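PDB 4F0P: restriction endonuclease from Mycobacterium sp., which cleaves DNA that carries modified cytosines, pairing an N-terminal modified-base recognition domain with a C-terminal nuclease domain of the PD-(D/E)XK type. Local coordinates for the interface of chains A and B and the interface of chains A and C. Residues are numbered along the deposited sequence; one frame, centred on the assembly and turned at random. Chains: chain A/B/C, Restriction endonuclease.

Contacts 1 and 2 lie on neighbouring parts of chain A, the centres of their C-alpha atoms about 11 Å apart. Helix 393-401 serves both: its A:Arg393, A:Val397 and A:Ile400 meet chain B, while A:Gln394, A:Val397 and A:Glu398 meet chain C, so A:Val397 is common to the two. Contact 1 adds the segment A:Ala265 to A:Val268, and contact 2 the start of helix 367-374. One helix of the nuclease region thus touches two other copies among the four of the deposited assembly, which probably couples the recognition part of one copy to the nuclease parts of two others.

Contact 1: the interface of chains A and B. Residues chain A 265-266, 268, 393, 397, 400; chain B 95-97, 100.
This heterologous contact between two copies of the endonuclease lays a loop of chain B, from the N-terminal AspBHI-type recognition region, against the nuclease helix 393-401 of chain A and the segment after its strand 263-264; it probably helps to hold the tetrameric assembly together. A:Arg393, at the start of the helix, makes a polar link. Its CG is anti to the backbone N and the chain runs extended to NE, and the last torsion (chi4 -86°) turns the guanidinium across the chain, towards the backbone of B:Gly95. NH1 donates to the carbonyl O of B:Gly95 at 3.1 Å, bent to 146° at the hydrogen. The acceptor lies near the guanidinium plane, but the donor stands above the carbonyl plane, 61° out of it, and the CA of B:Gly95 sits at the guanidinium edge. B:His96 and B:Glu97, which follow, are poorly ordered, with incomplete side chains, so their contacts are approximate. One turn along the helix, A:Val397 turns its branches to the carbonyl of B:His96, with CG1 3.6 Å from that O. Beside it, A:Val268 brings CB and CG2 against B:His96, its CB 3.5 Å from the CB of that residue. A:Ser266 has OG anti to its backbone N, where it accepts the N-H of A:Val268 at 3.2 Å from that N; this bent bond probably helps to hold the segment that presents both residues. The CG2 branch of A:Ile400 faces the CB of B:Glu97 loosely, at 4.1 Å. At the far end the ring of B:Pro100 leans its CG edge on A:Ala265, 3.9 Å from CA.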
# COMPACT_ATOMS: atom_id res chain seq x y z
N ALA A 265 -7.09 13.92 16.24
CA ALA A 265 -7.83 15.04 15.68
C ALA A 265 -8.50 14.64 14.37
O ALA A 265 -8.09 13.68 13.71
CB ALA A 265 -6.91 16.23 15.46
N SER A 266 -9.54 15.38 14.01
CA SER A 266 -10.26 15.15 12.76
C SER A 266 -9.36 15.33 11.55
O SER A 266 -8.74 16.38 11.38
CB SER A 266 -11.46 16.09 12.66
OG SER A 266 -11.87 16.24 11.31
N VAL A 268 -10.50 15.34 8.60
CA VAL A 268 -11.33 16.03 7.62
C VAL A 268 -11.06 17.53 7.63
O VAL A 268 -11.07 18.16 8.68
CB VAL A 268 -12.84 15.78 7.86
CG1 VAL A 268 -13.69 16.73 7.04
CG2 VAL A 268 -13.19 14.33 7.55
N ARG A 393 -16.62 17.29 2.11
CA ARG A 393 -16.50 16.75 3.45
C ARG A 393 -16.84 15.27 3.45
O ARG A 393 -16.14 14.46 4.05
CB ARG A 393 -17.41 17.50 4.42
CG ARG A 393 -17.14 17.21 5.88
CD ARG A 393 -18.02 18.05 6.78
NE ARG A 393 -17.64 17.92 8.18
CZ ARG A 393 -18.07 16.96 9.00
NH1 ARG A 393 -18.90 16.03 8.55
NH2 ARG A 393 -17.67 16.93 10.26
N VAL A 397 -14.89 11.91 4.66
CA VAL A 397 -15.54 11.09 5.67
C VAL A 397 -15.57 9.62 5.25
O VAL A 397 -15.32 8.73 6.06
CB VAL A 397 -16.98 11.58 5.95
CG1 VAL A 397 -17.73 10.57 6.81
CG2 VAL A 397 -16.95 12.95 6.63
N ILE A 400 -12.01 8.08 5.18
CA ILE A 400 -11.60 7.76 6.55
C ILE A 400 -12.34 6.54 7.10
O ILE A 400 -11.72 5.61 7.61
CB ILE A 400 -11.81 8.96 7.49
CG1 ILE A 400 -10.90 10.12 7.08
CG2 ILE A 400 -11.54 8.56 8.94
CD1 ILE A 400 -11.10 11.37 7.89
N GLY B 95 -20.04 14.30 13.36
CA GLY B 95 -18.70 14.78 13.12
C GLY B 95 -18.04 14.30 11.86
O GLY B 95 -18.70 13.96 10.87
N HIS B 96 -16.72 14.28 11.89
CA HIS B 96 -15.95 14.03 10.68
C HIS B 96 -15.59 12.58 10.47
O HIS B 96 -15.75 12.05 9.38
CB HIS B 96 -14.68 14.88 10.71
N GLU B 97 -15.07 11.94 11.51
CA GLU B 97 -14.76 10.50 11.47
C GLU B 97 -15.84 9.46 11.88
O GLU B 97 -15.89 8.40 11.26
CB GLU B 97 -13.45 10.18 12.20
N PRO B 100 -11.75 10.44 16.13
CA PRO B 100 -10.51 9.66 16.22
C PRO B 100 -10.41 9.06 17.61
O PRO B 100 -9.68 8.10 17.84
CB PRO B 100 -9.41 10.71 16.02
CG PRO B 100 -10.10 11.88 15.39
CD PRO B 100 -11.48 11.87 15.95

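Contact 2: the interface of chains A and C. Residues chain A 367-368, 394, 397-398; chain C 329-331, 372.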
# COMPACT_ATOMS: atom_id res chain seq x y z
N PRO A 367 -17.79 12.22 -3.33
CA PRO A 367 -17.39 10.88 -2.88
C PRO A 367 -17.48 9.82 -3.96
O PRO A 367 -16.67 8.89 -3.97
CB PRO A 367 -18.38 10.58 -1.75
CG PRO A 367 -19.47 11.62 -1.87
CD PRO A 367 -18.79 12.82 -2.43
N GLU A 368 -18.44 9.96 -4.87
CA GLU A 368 -18.57 9.01 -5.97
C GLU A 368 -17.41 9.15 -6.95
O GLU A 368 -16.89 8.15 -7.45
CB GLU A 368 -19.91 9.18 -6.70
CG GLU A 368 -20.43 10.60 -6.73
CD GLU A 368 -21.38 10.90 -5.59
OE1 GLU A 368 -22.10 9.97 -5.16
OE2 GLU A 368 -21.41 12.06 -5.12
N GLN A 394 -17.92 14.91 2.76
CA GLN A 394 -18.40 13.54 2.73
C GLN A 394 -17.42 12.57 2.08
O GLN A 394 -17.30 11.42 2.50
CB GLN A 394 -19.77 13.45 2.04
CG GLN A 394 -20.40 12.07 2.08
CD GLN A 394 -20.57 11.54 3.50
OE1 GLN A 394 -20.43 10.34 3.74
NE2 GLN A 394 -20.89 12.43 4.43
N VAL A 397 -14.89 11.91 4.66
CA VAL A 397 -15.54 11.09 5.67
C VAL A 397 -15.57 9.62 5.25
O VAL A 397 -15.32 8.73 6.06
CB VAL A 397 -16.98 11.58 5.95
CG1 VAL A 397 -17.73 10.57 6.81
CG2 VAL A 397 -16.95 12.95 6.63
N GLU A 398 -15.88 9.37 3.98
CA GLU A 398 -15.95 8.00 3.48
C GLU A 398 -14.56 7.38 3.29
O GLU A 398 -14.38 6.18 3.49
CB GLU A 398 -16.74 7.94 2.17
CG GLU A 398 -18.20 8.34 2.34
CD GLU A 398 -18.99 8.23 1.05
OE1 GLU A 398 -20.10 8.78 0.99
OE2 GLU A 398 -18.49 7.59 0.10
N GLY C 329 -23.20 9.64 8.80
CA GLY C 329 -22.75 10.98 9.12
C GLY C 329 -22.84 11.83 7.87
O GLY C 329 -21.83 12.07 7.20
N ASP C 330 -24.06 12.25 7.57
CA ASP C 330 -24.42 12.88 6.31
C ASP C 330 -24.18 11.95 5.11
O ASP C 330 -24.24 12.39 3.96
CB ASP C 330 -23.69 14.22 6.14
N GLY C 331 -23.94 10.67 5.39
CA GLY C 331 -23.66 9.71 4.33
C GLY C 331 -24.92 9.10 3.73
O GLY C 331 -25.95 9.01 4.39
N ARG C 372 -19.42 4.02 -6.03
CA ARG C 372 -19.55 4.32 -4.60
C ARG C 372 -19.95 3.06 -3.83
O ARG C 372 -19.63 2.91 -2.66
CB ARG C 372 -20.56 5.45 -4.37
CG ARG C 372 -20.60 5.97 -2.94
CD ARG C 372 -21.42 7.25 -2.86
NE ARG C 372 -21.56 7.74 -1.49
CZ ARG C 372 -22.20 8.86 -1.17
NH1 ARG C 372 -22.75 9.61 -2.11
NH2 ARG C 372 -22.28 9.24 0.10
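C:Arg372 holds CG anti to its backbone N (chi1 -171°) and stays extended to NE, carrying its guanidinium between two acidic side chains of chain A. A:Glu398 also runs straight beyond CG and meets the arginine at about a right angle. A:Gln394 starts anti to its own N but bends at chi2 (57°), which swings the amide towards the glycine-rich loop of chain C; A:Glu368, likewise bent at chi2, crosses the arginine obliquely. NH1 of C:Arg372 donates to OE1 of A:Glu368 at 3.1 Å, forming a salt bridge. The carboxylate oxygen lies roughly in the guanidinium plane, yet the donor comes from above the carboxylate plane, the two groups being steeply inclined. OE1 of A:Glu398 forms a second salt bridge with the NH2 side of the guanidinium, modelled too close for its length to have meaning; the N-H of NE points elsewhere. Two carboxylates around one guanidinium would be expected to favour its charged form. The ring of A:Pro367 runs alongside the arginine and places CG over one guanidinium face, towards its rim, 3.9 Å from CZ. Beyond the arginine, NE2 of A:Gln394 donates to the backbone O of C:Gly329 at 3.0 Å, nearly straight (158° at the hydrogen), in the carbonyl plane and on a lone pair. The amide carbon CD of A:Gln394 lies 3.7 Å from the CA of C:Gly331, to which the amide oxygen OE1 points. The intervening C:Asp330 is poorly ordered and its side chain incomplete. In the fold, helix 393-401 and the start of helix 367-374 of chain A face helix 367-376 of chain C and the loop leading to its strand 335-342, so that nuclease regions meet each other here.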